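PDB 6TZN: La-related protein 7 homolog from Schizosaccharomyces pombe, which specifically binds the telomerase RNA ter1 and promotes its assembly with the catalytic subunit trt1 in the telomerase holoenzyme. Local coordinates for residues 27-39 with 76-90. Numbering follows the deposited sequence.
Sequences TIHSLLSYVFSRQ and FRTQERKQNSHDDIR
In the C-terminal xRRM of this protein, helix 25-39 packs through Leu31, Leu32 and Val35 against Phe76 near the end of helix 66-78, and through Thr27, Ser30, Leu31, Tyr34 and Val35 against the loop that follows. Val35 CG1 lies over one face of the Phe76 ring, 4.1 Å from the centroid, which defines a CH-pi contact. Leu31 CD2 meets the rim of the same ring at CZ (3.7 Å), and Leu32 CD2 is also near the ring plane, beside CE2. Where the second helix ends, Gln79 extends its amide to the C-terminal part of helix 25-39: NE2 donates to Val35 O at 3.3 Å and 164°, and more weakly to Gln39 OE1. The other end of that amide, OE1, is gripped side-on by NE and NH2 of Arg81, the shorter bond being NH2 to OE1 at 2.7 Å. Arg81 NH1 donates to Arg90 O, and NH1 also reaches the edge of the Tyr34 ring at CE1, the two planes standing 85° apart. A leucine in place of Arg81 would probably leave Gln79 OE1 and Arg90 O without these donors and the loop at Gln79 and Arg90 less firmly tied together. With CG anti to the backbone N (chi1 -176°), the Tyr34 ring is carried toward the loop, where Arg90 CB lies over one face, 3.8 Å from the centroid, while Arg38 NH1 lies over the opposite face. Farther along, Thr27 CG2 abuts Gln83 NE2 at 3.5 Å; that amide is anchored by Asp88 O and Thr23 OG1, and its OE1 by His20 N. Two helices packed together on one face of a four-stranded antiparallel sheet of order 2-3-1-4 are the hallmark of the RRM fold, here with the loop after the second helix folded back along the first.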
# COMPACT_ATOMS: atom_id res chain seq x y z
N THR A 27 2.09 -7.87 -8.10
CA THR A 27 0.75 -8.05 -7.55
C THR A 27 0.37 -6.88 -6.65
O THR A 27 -0.76 -6.39 -6.72
CB THR A 27 0.65 -9.37 -6.80
OG1 THR A 27 1.02 -10.44 -7.67
CG2 THR A 27 -0.78 -9.61 -6.30
N ILE A 28 1.31 -6.42 -5.81
CA ILE A 28 1.01 -5.27 -4.96
C ILE A 28 0.64 -4.06 -5.81
O ILE A 28 -0.33 -3.35 -5.52
CB ILE A 28 2.19 -4.97 -4.01
CG1 ILE A 28 2.44 -6.14 -3.06
CG2 ILE A 28 1.93 -3.67 -3.24
CD1 ILE A 28 3.81 -6.07 -2.39
N HIS A 29 1.40 -3.81 -6.88
CA HIS A 29 1.09 -2.69 -7.76
C HIS A 29 -0.32 -2.81 -8.33
O HIS A 29 -1.10 -1.86 -8.31
CB HIS A 29 2.13 -2.61 -8.88
CG HIS A 29 1.98 -1.40 -9.75
ND1 HIS A 29 2.88 -0.36 -9.73
CD2 HIS A 29 1.04 -1.07 -10.67
CE1 HIS A 29 2.50 0.56 -10.60
NE2 HIS A 29 1.38 0.16 -11.18
N SER A 30 -0.66 -4.00 -8.84
CA SER A 30 -1.99 -4.20 -9.41
C SER A 30 -3.08 -4.06 -8.36
O SER A 30 -4.14 -3.47 -8.63
CB SER A 30 -2.07 -5.59 -10.06
OG SER A 30 -1.19 -5.66 -11.16
N LEU A 31 -2.84 -4.60 -7.16
CA LEU A 31 -3.82 -4.49 -6.08
C LEU A 31 -4.04 -3.03 -5.71
O LEU A 31 -5.19 -2.56 -5.58
CB LEU A 31 -3.35 -5.30 -4.88
CG LEU A 31 -4.28 -5.40 -3.67
CD1 LEU A 31 -4.03 -6.72 -2.92
CD2 LEU A 31 -4.10 -4.22 -2.73
N LEU A 32 -2.95 -2.28 -5.52
CA LEU A 32 -3.08 -0.87 -5.19
C LEU A 32 -3.85 -0.12 -6.27
O LEU A 32 -4.73 0.69 -5.96
CB LEU A 32 -1.70 -0.26 -4.99
CG LEU A 32 -0.93 -0.71 -3.75
CD1 LEU A 32 0.47 -0.14 -3.78
CD2 LEU A 32 -1.64 -0.29 -2.48
N SER A 33 -3.54 -0.37 -7.54
CA SER A 33 -4.24 0.31 -8.63
C SER A 33 -5.72 -0.06 -8.65
O SER A 33 -6.58 0.81 -8.86
CB SER A 33 -3.58 -0.04 -9.96
OG SER A 33 -2.21 0.29 -9.93
N TYR A 34 -6.03 -1.33 -8.43
CA TYR A 34 -7.42 -1.78 -8.43
C TYR A 34 -8.21 -1.09 -7.33
O TYR A 34 -9.31 -0.56 -7.57
CB TYR A 34 -7.43 -3.31 -8.24
CG TYR A 34 -8.80 -3.93 -8.31
CD1 TYR A 34 -9.64 -3.96 -7.20
CD2 TYR A 34 -9.26 -4.48 -9.50
CE1 TYR A 34 -10.90 -4.51 -7.28
CE2 TYR A 34 -10.52 -5.05 -9.58
CZ TYR A 34 -11.33 -5.06 -8.47
OH TYR A 34 -12.58 -5.63 -8.56
N VAL A 35 -7.66 -1.06 -6.12
CA VAL A 35 -8.34 -0.43 -4.99
C VAL A 35 -8.46 1.08 -5.19
O VAL A 35 -9.52 1.67 -4.97
CB VAL A 35 -7.61 -0.80 -3.69
CG1 VAL A 35 -8.13 -0.02 -2.51
CG2 VAL A 35 -7.73 -2.30 -3.43
N PHE A 36 -7.36 1.71 -5.63
CA PHE A 36 -7.33 3.16 -5.87
C PHE A 36 -8.44 3.57 -6.82
O PHE A 36 -9.12 4.58 -6.60
CB PHE A 36 -5.96 3.51 -6.46
CG PHE A 36 -5.57 4.97 -6.38
CD1 PHE A 36 -6.10 5.88 -7.28
CD2 PHE A 36 -4.63 5.41 -5.46
CE1 PHE A 36 -5.71 7.22 -7.24
CE2 PHE A 36 -4.24 6.73 -5.41
CZ PHE A 36 -4.79 7.64 -6.30
N SER A 37 -8.65 2.79 -7.89
CA SER A 37 -9.64 3.17 -8.90
C SER A 37 -11.06 3.12 -8.36
O SER A 37 -11.93 3.83 -8.89
CB SER A 37 -9.49 2.30 -10.15
OG SER A 37 -9.94 0.98 -9.91
N ARG A 38 -11.33 2.31 -7.34
CA ARG A 38 -12.64 2.33 -6.68
C ARG A 38 -12.80 3.52 -5.75
O ARG A 38 -13.94 3.87 -5.41
CB ARG A 38 -12.88 1.05 -5.89
CG ARG A 38 -13.53 -0.07 -6.67
CD ARG A 38 -12.51 -0.89 -7.40
NE ARG A 38 -13.13 -1.69 -8.44
CZ ARG A 38 -12.51 -2.09 -9.54
NH1 ARG A 38 -11.23 -1.78 -9.71
NH2 ARG A 38 -13.16 -2.80 -10.45
N GLN A 39 -11.71 4.15 -5.33
CA GLN A 39 -11.76 5.29 -4.42
C GLN A 39 -11.94 6.60 -5.17
O GLN A 39 -12.64 7.50 -4.69
CB GLN A 39 -10.48 5.33 -3.57
CG GLN A 39 -10.54 6.29 -2.40
CD GLN A 39 -11.60 5.89 -1.38
OE1 GLN A 39 -12.05 4.74 -1.34
NE2 GLN A 39 -11.99 6.84 -0.54
N PHE A 76 -8.24 2.13 1.71
CA PHE A 76 -8.21 0.96 2.58
C PHE A 76 -8.99 1.16 3.87
O PHE A 76 -9.41 0.18 4.48
CB PHE A 76 -6.77 0.53 2.86
CG PHE A 76 -6.12 -0.13 1.69
CD1 PHE A 76 -6.40 -1.45 1.38
CD2 PHE A 76 -5.26 0.59 0.87
CE1 PHE A 76 -5.81 -2.06 0.29
CE2 PHE A 76 -4.66 -0.01 -0.22
CZ PHE A 76 -4.93 -1.35 -0.51
N ARG A 77 -9.20 2.41 4.29
CA ARG A 77 -10.05 2.64 5.45
C ARG A 77 -11.51 2.34 5.14
O ARG A 77 -12.23 1.80 5.98
CB ARG A 77 -9.90 4.08 5.95
CG ARG A 77 -10.64 4.33 7.25
CD ARG A 77 -10.66 5.81 7.61
NE ARG A 77 -11.48 6.58 6.69
CZ ARG A 77 -11.00 7.46 5.81
NH1 ARG A 77 -9.69 7.66 5.74
NH2 ARG A 77 -11.82 8.12 5.01
N THR A 78 -11.95 2.66 3.93
CA THR A 78 -13.36 2.53 3.59
C THR A 78 -13.70 1.23 2.87
O THR A 78 -14.86 0.84 2.87
CB THR A 78 -13.84 3.75 2.79
OG1 THR A 78 -13.11 3.86 1.57
CG2 THR A 78 -13.65 5.03 3.59
N GLN A 79 -12.72 0.54 2.29
CA GLN A 79 -12.95 -0.72 1.60
C GLN A 79 -12.33 -1.86 2.41
O GLN A 79 -11.14 -1.84 2.70
CB GLN A 79 -12.32 -0.69 0.20
CG GLN A 79 -12.74 0.47 -0.69
CD GLN A 79 -11.97 0.48 -2.00
OE1 GLN A 79 -11.64 -0.58 -2.54
NE2 GLN A 79 -11.67 1.66 -2.52
N GLU A 80 -13.15 -2.86 2.74
CA GLU A 80 -12.65 -4.11 3.31
C GLU A 80 -11.98 -4.92 2.22
O GLU A 80 -12.62 -5.34 1.25
CB GLU A 80 -13.80 -4.93 3.88
CG GLU A 80 -14.38 -4.42 5.16
CD GLU A 80 -15.52 -5.28 5.68
OE1 GLU A 80 -15.94 -5.06 6.83
OE2 GLU A 80 -16.01 -6.18 4.94
N ARG A 81 -10.68 -5.15 2.37
CA ARG A 81 -9.97 -5.96 1.39
C ARG A 81 -9.07 -6.93 2.14
O ARG A 81 -8.48 -6.57 3.17
CB ARG A 81 -9.12 -5.08 0.45
CG ARG A 81 -9.88 -4.01 -0.29
CD ARG A 81 -10.29 -4.46 -1.67
NE ARG A 81 -11.14 -3.47 -2.33
CZ ARG A 81 -11.97 -3.73 -3.33
NH1 ARG A 81 -12.09 -4.95 -3.82
NH2 ARG A 81 -12.72 -2.75 -3.83
N LYS A 82 -8.98 -8.15 1.63
CA LYS A 82 -8.08 -9.17 2.17
C LYS A 82 -7.53 -9.95 0.99
O LYS A 82 -8.29 -10.43 0.16
CB LYS A 82 -8.83 -10.13 3.09
N GLN A 83 -6.21 -10.07 0.93
CA GLN A 83 -5.60 -10.84 -0.14
C GLN A 83 -5.77 -12.33 0.16
O GLN A 83 -5.30 -12.81 1.20
CB GLN A 83 -4.12 -10.48 -0.24
CG GLN A 83 -3.72 -10.12 -1.62
CD GLN A 83 -2.24 -9.85 -1.76
OE1 GLN A 83 -1.52 -9.68 -0.77
NE2 GLN A 83 -1.78 -9.80 -3.00
N ASN A 84 -6.43 -13.05 -0.74
CA ASN A 84 -6.76 -14.46 -0.53
C ASN A 84 -5.69 -15.42 -1.05
O ASN A 84 -5.74 -16.61 -0.74
CB ASN A 84 -8.07 -14.79 -1.23
CG ASN A 84 -9.22 -14.01 -0.66
OD1 ASN A 84 -9.63 -14.26 0.47
ND2 ASN A 84 -9.74 -13.04 -1.43
N SER A 85 -4.73 -14.93 -1.83
CA SER A 85 -3.67 -15.77 -2.35
C SER A 85 -2.54 -14.83 -2.74
O SER A 85 -2.69 -13.61 -2.73
CB SER A 85 -4.15 -16.56 -3.56
OG SER A 85 -4.41 -15.68 -4.64
N HIS A 86 -1.40 -15.41 -3.11
CA HIS A 86 -0.25 -14.59 -3.41
C HIS A 86 -0.45 -13.72 -4.65
O HIS A 86 0.23 -12.71 -4.79
CB HIS A 86 1.00 -15.46 -3.56
CG HIS A 86 1.00 -16.29 -4.80
ND1 HIS A 86 1.45 -15.82 -6.01
CD2 HIS A 86 0.64 -17.58 -5.01
CE1 HIS A 86 1.35 -16.77 -6.92
NE2 HIS A 86 0.86 -17.85 -6.33
N ASP A 87 -1.38 -14.08 -5.54
CA ASP A 87 -1.59 -13.35 -6.79
C ASP A 87 -2.96 -12.70 -6.86
O ASP A 87 -3.41 -12.32 -7.94
CB ASP A 87 -1.30 -14.20 -8.03
CG ASP A 87 -2.08 -15.50 -8.06
OD1 ASP A 87 -3.04 -15.66 -7.29
OD2 ASP A 87 -1.72 -16.38 -8.88
N ASP A 88 -3.63 -12.56 -5.71
CA ASP A 88 -4.96 -11.96 -5.66
C ASP A 88 -4.85 -10.44 -5.76
O ASP A 88 -4.21 -9.81 -4.92
CB ASP A 88 -5.60 -12.37 -4.34
CG ASP A 88 -7.03 -11.92 -4.19
OD1 ASP A 88 -7.65 -11.45 -5.17
OD2 ASP A 88 -7.54 -12.04 -3.06
N ILE A 89 -5.49 -9.88 -6.79
CA ILE A 89 -5.49 -8.43 -7.03
C ILE A 89 -6.73 -7.75 -6.44
O ILE A 89 -6.64 -6.65 -5.90
CB ILE A 89 -5.39 -8.16 -8.55
CG1 ILE A 89 -4.03 -8.63 -9.09
CG2 ILE A 89 -5.65 -6.68 -8.85
CD1 ILE A 89 -4.01 -8.68 -10.60
N ARG A 90 -7.91 -8.36 -6.57
CA ARG A 90 -9.11 -7.67 -6.14
C ARG A 90 -9.38 -7.83 -4.65
O ARG A 90 -10.04 -6.97 -4.05
CB ARG A 90 -10.31 -8.03 -7.01
CG ARG A 90 -10.90 -9.38 -6.80
CD ARG A 90 -11.87 -9.72 -7.95
NE ARG A 90 -11.19 -10.47 -9.00
CZ ARG A 90 -11.79 -11.01 -10.06
NH1 ARG A 90 -13.09 -10.85 -10.25
NH2 ARG A 90 -11.07 -11.70 -10.94